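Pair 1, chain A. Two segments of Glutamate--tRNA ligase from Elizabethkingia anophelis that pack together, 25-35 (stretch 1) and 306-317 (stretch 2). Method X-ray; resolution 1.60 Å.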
# COMPACT_ATOMS: atom_id res chain seq x y z
N HIS A 25 3.53 3.77 -2.22
CA HIS A 25 3.20 2.55 -2.93
C HIS A 25 3.05 1.41 -1.93
O HIS A 25 3.34 1.56 -0.74
CB HIS A 25 4.28 2.23 -3.98
CG HIS A 25 4.35 3.20 -5.11
ND1 HIS A 25 4.01 2.87 -6.41
CD2 HIS A 25 4.72 4.50 -5.15
CE1 HIS A 25 4.17 3.92 -7.19
NE2 HIS A 25 4.61 4.92 -6.45
N LEU A 26 2.60 0.26 -2.42
CA LEU A 26 2.42 -0.90 -1.54
C LEU A 26 3.72 -1.30 -0.86
O LEU A 26 3.72 -1.64 0.33
CB LEU A 26 1.85 -2.07 -2.34
CG LEU A 26 0.91 -3.02 -1.62
CD1 LEU A 26 -0.31 -2.28 -1.08
CD2 LEU A 26 0.48 -4.10 -2.60
N GLY A 27 4.84 -1.26 -1.59
CA GLY A 27 6.12 -1.55 -0.96
C GLY A 27 6.42 -0.62 0.21
O GLY A 27 6.96 -1.05 1.23
N GLY A 28 6.07 0.67 0.08
CA GLY A 28 6.33 1.59 1.16
C GLY A 28 5.44 1.36 2.37
O GLY A 28 5.88 1.47 3.51
N VAL A 29 4.17 1.02 2.13
CA VAL A 29 3.28 0.65 3.22
C VAL A 29 3.83 -0.55 3.97
O VAL A 29 3.81 -0.59 5.21
CB VAL A 29 1.87 0.35 2.68
CG1 VAL A 29 0.96 -0.20 3.80
CG2 VAL A 29 1.28 1.60 2.04
N ARG A 30 4.33 -1.55 3.23
CA ARG A 30 4.87 -2.75 3.88
C ARG A 30 6.10 -2.42 4.72
O ARG A 30 6.24 -2.93 5.84
CB ARG A 30 5.21 -3.83 2.86
CG ARG A 30 5.58 -5.17 3.55
CD ARG A 30 6.07 -6.23 2.60
NE ARG A 30 7.22 -5.77 1.83
CZ ARG A 30 7.77 -6.44 0.83
NH1 ARG A 30 7.32 -7.65 0.48
NH2 ARG A 30 8.78 -5.90 0.18
N THR A 31 6.99 -1.58 4.19
CA THR A 31 8.17 -1.18 4.97
C THR A 31 7.76 -0.48 6.25
O THR A 31 8.26 -0.81 7.34
CB THR A 31 9.08 -0.30 4.12
OG1 THR A 31 9.62 -1.09 3.06
CG2 THR A 31 10.22 0.26 5.00
N ALA A 32 6.84 0.49 6.15
CA ALA A 32 6.34 1.16 7.35
C ALA A 32 5.73 0.18 8.33
O ALA A 32 5.97 0.28 9.54
CB ALA A 32 5.31 2.23 6.96
N LEU A 33 4.94 -0.79 7.84
CA LEU A 33 4.32 -1.77 8.72
C LEU A 33 5.36 -2.60 9.44
O LEU A 33 5.26 -2.81 10.66
CB LEU A 33 3.38 -2.68 7.92
CG LEU A 33 2.80 -3.85 8.70
CD1 LEU A 33 1.85 -3.40 9.82
CD2 LEU A 33 2.08 -4.79 7.76
N TYR A 34 6.37 -3.09 8.71
CA TYR A 34 7.38 -3.92 9.37
C TYR A 34 8.21 -3.10 10.37
O TYR A 34 8.60 -3.62 11.42
CB TYR A 34 8.26 -4.62 8.33
CG TYR A 34 7.59 -5.74 7.54
CD1 TYR A 34 6.29 -6.19 7.84
CD2 TYR A 34 8.26 -6.37 6.50
CE1 TYR A 34 5.70 -7.21 7.10
CE2 TYR A 34 7.67 -7.40 5.76
CZ TYR A 34 6.39 -7.81 6.06
OH TYR A 34 5.85 -8.83 5.34
N ASP A 35 8.48 -1.81 10.06
CA ASP A 35 9.05 -0.90 11.06
C ASP A 35 8.21 -0.87 12.33
O ASP A 35 8.72 -1.00 13.45
CB ASP A 35 9.11 0.52 10.51
CG ASP A 35 10.27 0.77 9.60
OD1 ASP A 35 11.39 0.26 9.88
OD2 ASP A 35 10.07 1.52 8.61
N ALA A 306 -8.28 -5.17 6.99
CA ALA A 306 -8.07 -6.19 5.97
C ALA A 306 -6.90 -5.84 5.08
O ALA A 306 -6.09 -6.71 4.73
CB ALA A 306 -9.34 -6.36 5.14
N PHE A 307 -6.81 -4.57 4.70
CA PHE A 307 -5.70 -4.09 3.89
C PHE A 307 -4.35 -4.38 4.55
O PHE A 307 -3.45 -4.93 3.90
CB PHE A 307 -5.87 -2.59 3.64
CG PHE A 307 -4.71 -1.96 2.91
CD1 PHE A 307 -4.45 -2.30 1.59
CD2 PHE A 307 -3.90 -1.02 3.54
CE1 PHE A 307 -3.38 -1.71 0.90
CE2 PHE A 307 -2.84 -0.42 2.88
CZ PHE A 307 -2.58 -0.76 1.56
N ILE A 308 -4.19 -4.00 5.82
CA ILE A 308 -2.88 -4.15 6.44
C ILE A 308 -2.58 -5.62 6.76
O ILE A 308 -1.42 -6.04 6.71
CB ILE A 308 -2.75 -3.21 7.65
CG1 ILE A 308 -1.27 -2.95 7.94
CG2 ILE A 308 -3.54 -3.74 8.86
CD1 ILE A 308 -0.53 -2.26 6.79
N ASN A 309 -3.61 -6.44 7.02
CA ASN A 309 -3.41 -7.88 7.14
C ASN A 309 -2.86 -8.45 5.83
O ASN A 309 -1.92 -9.27 5.84
CB ASN A 309 -4.76 -8.53 7.54
CG ASN A 309 -4.63 -9.95 8.13
OD1 ASN A 309 -5.58 -10.43 8.76
ND2 ASN A 309 -3.51 -10.63 7.89
N MET A 310 -3.41 -8.02 4.70
CA MET A 310 -2.94 -8.49 3.40
C MET A 310 -1.49 -8.07 3.17
O MET A 310 -0.64 -8.88 2.75
CB MET A 310 -3.86 -7.94 2.31
CG MET A 310 -3.44 -8.29 0.88
SD MET A 310 -2.19 -7.18 0.18
CE MET A 310 -3.13 -5.68 -0.02
N VAL A 311 -1.17 -6.81 3.46
CA VAL A 311 0.18 -6.31 3.21
C VAL A 311 1.20 -7.05 4.06
O VAL A 311 2.29 -7.41 3.59
CB VAL A 311 0.23 -4.79 3.44
CG1 VAL A 311 1.69 -4.28 3.36
CG2 VAL A 311 -0.61 -4.06 2.38
N ALA A 312 0.85 -7.32 5.33
CA ALA A 312 1.77 -8.01 6.22
C ALA A 312 2.19 -9.36 5.68
O ALA A 312 3.34 -9.79 5.86
CB ALA A 312 1.11 -8.20 7.59
N MET A 313 1.27 -10.06 5.01
CA MET A 313 1.55 -11.42 4.57
C MET A 313 2.29 -11.47 3.24
O MET A 313 2.50 -12.57 2.72
CB MET A 313 0.23 -12.20 4.50
CG MET A 313 -0.48 -12.29 5.85
SD MET A 313 0.62 -12.81 7.20
CE MET A 313 -0.50 -12.74 8.59
N LEU A 314 2.70 -10.32 2.69
CA LEU A 314 3.55 -10.29 1.50
C LEU A 314 5.00 -10.55 1.92
O LEU A 314 5.86 -9.66 1.94
CB LEU A 314 3.39 -8.96 0.76
CG LEU A 314 2.01 -8.71 0.15
CD1 LEU A 314 1.93 -7.30 -0.41
CD2 LEU A 314 1.70 -9.74 -0.94
N GLY A 315 5.28 -11.81 2.22
CA GLY A 315 6.62 -12.23 2.56
C GLY A 315 6.84 -12.57 4.01
O GLY A 315 7.97 -12.90 4.39
N TRP A 316 5.81 -12.49 4.85
CA TRP A 316 5.91 -12.93 6.23
C TRP A 316 4.80 -13.94 6.45
O TRP A 316 3.67 -13.72 6.01
CB TRP A 316 5.79 -11.75 7.21
CG TRP A 316 5.65 -12.15 8.66
CD1 TRP A 316 6.57 -12.80 9.43
CD2 TRP A 316 4.53 -11.89 9.52
NE1 TRP A 316 6.09 -12.98 10.71
CE2 TRP A 316 4.84 -12.42 10.79
CE3 TRP A 316 3.30 -11.25 9.34
CZ2 TRP A 316 3.96 -12.34 11.87
CZ3 TRP A 316 2.42 -11.18 10.41
CH2 TRP A 316 2.76 -11.72 11.66
N SER A 317 5.14 -15.06 7.06
CA SER A 317 4.16 -16.08 7.41
C SER A 317 4.35 -16.41 8.88
O SER A 317 5.38 -17.01 9.25
CB SER A 317 4.29 -17.33 6.53
OG SER A 317 5.64 -17.57 6.16

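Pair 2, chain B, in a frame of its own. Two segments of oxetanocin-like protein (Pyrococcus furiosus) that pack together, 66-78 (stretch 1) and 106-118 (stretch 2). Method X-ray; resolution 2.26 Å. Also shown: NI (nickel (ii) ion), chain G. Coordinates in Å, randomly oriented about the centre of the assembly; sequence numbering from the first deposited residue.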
# COMPACT_ATOMS: atom_id res chain seq x y z
N GLU B 66 -1.72 6.21 -36.51
CA GLU B 66 -2.62 5.13 -36.21
C GLU B 66 -1.86 3.89 -35.83
O GLU B 66 -2.09 3.34 -34.73
CB GLU B 66 -3.52 4.82 -37.40
CG GLU B 66 -4.48 3.72 -37.13
CD GLU B 66 -5.50 3.52 -38.20
OE1 GLU B 66 -5.77 4.46 -38.98
OE2 GLU B 66 -6.06 2.43 -38.24
N LYS B 67 -0.94 3.45 -36.73
CA LYS B 67 -0.09 2.30 -36.40
C LYS B 67 0.76 2.47 -35.12
O LYS B 67 0.87 1.54 -34.34
CB LYS B 67 0.80 1.96 -37.56
CG LYS B 67 1.79 0.79 -37.27
CD LYS B 67 2.71 0.58 -38.44
CE LYS B 67 2.07 -0.28 -39.49
NZ LYS B 67 2.84 -0.18 -40.77
N ALA B 68 1.35 3.63 -34.93
CA ALA B 68 2.19 3.86 -33.78
C ALA B 68 1.41 3.80 -32.43
O ALA B 68 1.92 3.27 -31.45
CB ALA B 68 2.94 5.16 -33.94
N LEU B 69 0.17 4.31 -32.42
CA LEU B 69 -0.68 4.22 -31.25
C LEU B 69 -1.16 2.81 -31.02
O LEU B 69 -1.18 2.35 -29.85
CB LEU B 69 -1.87 5.20 -31.32
CG LEU B 69 -1.51 6.66 -31.52
CD1 LEU B 69 -2.79 7.53 -31.71
CD2 LEU B 69 -0.66 7.17 -30.38
N LYS B 70 -1.50 2.06 -32.07
CA LYS B 70 -1.87 0.66 -31.84
C LYS B 70 -0.70 -0.12 -31.21
O LYS B 70 -0.89 -0.92 -30.30
CB LYS B 70 -2.29 -0.06 -33.10
CG LYS B 70 -3.58 0.35 -33.74
CD LYS B 70 -3.80 -0.47 -35.00
CE LYS B 70 -5.06 -0.08 -35.73
NZ LYS B 70 -5.48 -1.13 -36.75
N ILE B 71 0.51 0.14 -31.69
CA ILE B 71 1.70 -0.56 -31.20
C ILE B 71 1.95 -0.25 -29.73
O ILE B 71 2.25 -1.13 -28.96
CB ILE B 71 2.96 -0.21 -32.02
CG1 ILE B 71 2.86 -0.75 -33.46
CG2 ILE B 71 4.24 -0.71 -31.31
CD1 ILE B 71 3.91 -0.15 -34.42
N ALA B 72 1.86 1.04 -29.38
CA ALA B 72 2.05 1.50 -28.03
C ALA B 72 1.07 0.83 -27.02
O ALA B 72 1.47 0.48 -25.92
CB ALA B 72 1.88 2.98 -27.98
N ILE B 73 -0.17 0.66 -27.46
CA ILE B 73 -1.22 0.01 -26.71
C ILE B 73 -0.97 -1.47 -26.51
O ILE B 73 -1.14 -1.97 -25.39
CB ILE B 73 -2.61 0.24 -27.35
CG1 ILE B 73 -3.00 1.70 -27.19
CG2 ILE B 73 -3.70 -0.63 -26.67
CD1 ILE B 73 -4.10 2.12 -28.15
N ILE B 74 -0.54 -2.17 -27.55
CA ILE B 74 -0.37 -3.63 -27.43
C ILE B 74 1.03 -4.04 -26.96
O ILE B 74 1.26 -5.19 -26.65
CB ILE B 74 -0.78 -4.37 -28.73
CG1 ILE B 74 0.10 -3.96 -29.91
CG2 ILE B 74 -2.28 -4.06 -29.07
CD1 ILE B 74 1.37 -4.71 -30.05
N HIS B 75 1.98 -3.11 -26.88
CA HIS B 75 3.38 -3.52 -26.85
C HIS B 75 3.80 -4.35 -25.62
O HIS B 75 4.68 -5.21 -25.74
CB HIS B 75 4.28 -2.34 -27.09
CG HIS B 75 4.67 -1.62 -25.85
ND1 HIS B 75 3.84 -0.71 -25.24
CD2 HIS B 75 5.77 -1.71 -25.08
CE1 HIS B 75 4.41 -0.27 -24.14
NE2 HIS B 75 5.59 -0.84 -24.03
N ASP B 76 3.16 -4.13 -24.46
CA ASP B 76 3.45 -4.89 -23.25
C ASP B 76 2.25 -5.74 -22.81
O ASP B 76 2.26 -6.29 -21.71
CB ASP B 76 3.86 -3.96 -22.12
CG ASP B 76 5.31 -3.51 -22.23
OD1 ASP B 76 6.04 -4.06 -23.05
OD2 ASP B 76 5.73 -2.61 -21.47
N LEU B 77 1.27 -5.91 -23.70
CA LEU B 77 0.07 -6.67 -23.37
C LEU B 77 0.33 -8.17 -23.13
O LEU B 77 -0.39 -8.82 -22.36
CB LEU B 77 -0.94 -6.48 -24.48
CG LEU B 77 -2.37 -6.94 -24.27
CD1 LEU B 77 -2.96 -6.55 -22.86
CD2 LEU B 77 -3.20 -6.35 -25.41
N GLY B 78 1.37 -8.71 -23.78
CA GLY B 78 1.84 -10.07 -23.51
C GLY B 78 2.29 -10.30 -22.06
O GLY B 78 2.34 -11.46 -21.60
N VAL B 106 -3.55 -15.10 -28.19
CA VAL B 106 -4.75 -14.33 -27.81
C VAL B 106 -5.19 -13.26 -28.80
O VAL B 106 -6.39 -13.05 -28.98
CB VAL B 106 -4.60 -13.65 -26.43
CG1 VAL B 106 -4.56 -14.70 -25.33
CG2 VAL B 106 -3.41 -12.68 -26.37
N LEU B 107 -4.22 -12.56 -29.38
CA LEU B 107 -4.45 -11.47 -30.35
C LEU B 107 -3.60 -11.71 -31.60
O LEU B 107 -2.75 -10.89 -31.96
CB LEU B 107 -4.06 -10.11 -29.73
CG LEU B 107 -4.95 -9.48 -28.66
CD1 LEU B 107 -4.21 -8.37 -27.94
CD2 LEU B 107 -6.26 -8.97 -29.29
N PRO B 108 -3.86 -12.84 -32.30
CA PRO B 108 -3.03 -13.19 -33.48
C PRO B 108 -2.98 -12.08 -34.54
O PRO B 108 -2.03 -12.01 -35.29
CB PRO B 108 -3.70 -14.46 -34.02
CG PRO B 108 -5.08 -14.48 -33.38
CD PRO B 108 -4.94 -13.80 -32.07
N GLU B 109 -3.98 -11.22 -34.56
CA GLU B 109 -4.08 -10.08 -35.47
C GLU B 109 -3.17 -8.88 -35.14
O GLU B 109 -3.10 -7.95 -35.92
CB GLU B 109 -5.55 -9.61 -35.55
CG GLU B 109 -6.09 -8.93 -34.27
CD GLU B 109 -6.58 -9.89 -33.16
OE1 GLU B 109 -6.32 -11.11 -33.20
OE2 GLU B 109 -7.24 -9.40 -32.22
N TYR B 110 -2.50 -8.89 -33.99
CA TYR B 110 -1.52 -7.86 -33.66
C TYR B 110 -0.11 -8.44 -33.55
O TYR B 110 0.76 -7.90 -32.84
CB TYR B 110 -1.88 -7.14 -32.36
CG TYR B 110 -3.20 -6.41 -32.41
CD1 TYR B 110 -3.49 -5.53 -33.46
CD2 TYR B 110 -4.17 -6.59 -31.43
CE1 TYR B 110 -4.70 -4.85 -33.54
CE2 TYR B 110 -5.38 -5.91 -31.49
CZ TYR B 110 -5.64 -5.04 -32.55
OH TYR B 110 -6.83 -4.37 -32.64
N THR B 111 0.13 -9.54 -34.26
CA THR B 111 1.42 -10.24 -34.16
C THR B 111 2.52 -9.42 -34.83
O THR B 111 3.60 -9.25 -34.26
CB THR B 111 1.35 -11.64 -34.83
OG1 THR B 111 0.23 -12.35 -34.33
CG2 THR B 111 2.61 -12.44 -34.52
N GLU B 112 2.21 -8.93 -36.04
CA GLU B 112 3.13 -8.11 -36.82
C GLU B 112 3.43 -6.78 -36.15
O GLU B 112 4.53 -6.27 -36.29
CB GLU B 112 2.61 -7.87 -38.24
N LEU B 113 2.45 -6.24 -35.42
CA LEU B 113 2.63 -4.99 -34.66
C LEU B 113 3.61 -5.14 -33.52
O LEU B 113 4.47 -4.28 -33.33
CB LEU B 113 1.30 -4.45 -34.11
CG LEU B 113 0.29 -3.83 -35.10
CD1 LEU B 113 -0.79 -3.16 -34.27
CD2 LEU B 113 0.91 -2.81 -36.05
N PHE B 114 3.49 -6.24 -32.75
CA PHE B 114 4.46 -6.53 -31.68
C PHE B 114 5.86 -6.90 -32.26
O PHE B 114 6.89 -6.58 -31.63
CB PHE B 114 3.96 -7.61 -30.74
CG PHE B 114 4.94 -7.98 -29.65
CD1 PHE B 114 5.14 -7.13 -28.56
CD2 PHE B 114 5.68 -9.15 -29.72
CE1 PHE B 114 6.05 -7.45 -27.55
CE2 PHE B 114 6.60 -9.48 -28.71
CZ PHE B 114 6.78 -8.63 -27.62
N GLU B 115 5.90 -7.52 -33.45
CA GLU B 115 7.18 -7.72 -34.18
C GLU B 115 7.83 -6.38 -34.49
O GLU B 115 9.05 -6.23 -34.29
CB GLU B 115 7.01 -8.56 -35.48
N GLU B 116 7.05 -5.40 -34.97
CA GLU B 116 7.60 -4.09 -35.29
C GLU B 116 8.19 -3.43 -34.05
O GLU B 116 9.23 -2.75 -34.11
CB GLU B 116 6.54 -3.15 -35.87
CG GLU B 116 6.37 -3.25 -37.38
CD GLU B 116 5.59 -2.11 -37.99
OE1 GLU B 116 5.95 -0.93 -37.86
OE2 GLU B 116 4.63 -2.43 -38.67
N TYR B 117 7.47 -3.56 -32.94
CA TYR B 117 7.94 -2.99 -31.68
C TYR B 117 9.26 -3.70 -31.30
O TYR B 117 10.29 -3.03 -31.04
CB TYR B 117 6.89 -3.11 -30.54
CG TYR B 117 7.48 -2.66 -29.22
CD1 TYR B 117 7.72 -1.33 -29.00
CD2 TYR B 117 7.88 -3.57 -28.25
CE1 TYR B 117 8.27 -0.89 -27.87
CE2 TYR B 117 8.48 -3.12 -27.06
CZ TYR B 117 8.67 -1.77 -26.90
OH TYR B 117 9.23 -1.22 -25.78
N SER B 118 9.22 -5.03 -31.27
CA SER B 118 10.37 -5.76 -30.75
C SER B 118 11.60 -5.59 -31.66
O SER B 118 12.68 -5.37 -31.19
CB SER B 118 10.05 -7.23 -30.43
OG SER B 118 9.31 -7.84 -31.44
NI NI G . 6.97 -1.01 -22.16

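The two pairs differ most sharply at the position where Tyr A34 matches His B75. In pair 1 the tyrosine reaches across to main chain: Tyr A34 OH donates a hydrogen bond to Ala A312 O at 2.7 Å, at the edge of the tyrosine ring. In pair 2 the histidine crosses with no hydrogen bond, and none forms anywhere between its two stretches. Instead, His B75 packs on Tyr B117, with CB 3.9 Å from the centroid of the Tyr B117 ring and over its face, while the two rings meet obliquely, their planes at 57°. The imidazole is otherwise engaged: His B75 ND1 donates a hydrogen bond to Ala B72 O at 2.7 Å. His B75 NE2 binds the nickel ion at 2.3 Å. Asp B76 OD2 is a further ligand of the metal, 2.1 Å from the nickel ion. This position also fits least closely of those that match.

Through the central part of both stretches the backbones nearly coincide, with an RMSD of 0.4 Å over 14 residues. Two helices cross almost at right angles, at -88° in pair 1 and -87° in pair 2, with axes 9.7 and 9.3 Å apart. The closest CA atoms belong to matching residues: Arg A30 CA and Val A311 CA are 5.9 Å apart, Ile B71 CA and Leu B113 CA 5.7 Å.

At the crossing, Val A311 and Leu B113 both point toward the opposing helix, their side-chain centres 0.8 Å apart after superposition. The valine is short, and its CG1 lies 3.6 Å from Arg A30 CA. The longer leucine sits as a knob among Lys B67, Lys B70, Ile B71 and Ile B74, which match Leu A26, Val A29, Arg A30 and Leu A33. Thus two lysines line the pocket where pair 1 has Leu A26 and Val A29, contributing aliphatic carbon: Lys B70 CB lies 3.6 Å from Leu B113 CD1.

Charge is also placed differently. Leu A26 and Leu A314 make an apolar contact, CD2 to CD1 at 4.1 Å; their counterparts, Lys B67 and Glu B116, form a salt bridge, NZ to OE2 at 3.6 Å. Conversely, Arg A30 extends its guanidinium to the chain beyond the second helix, where NH1 donates to Leu A314 O at 2.9 Å, whereas Ile B71 packs CG2 against Tyr B117 CB at 3.7 Å.

Where Leu A33 matches Ile B74, Leu A33 CD2 meets the small Ala A312 CB at 3.5 Å. Ile B74 CD1 lies 3.9 Å from CB of the larger Phe B114. Ile B74 also places CG2 over one face of the Tyr B110 ring.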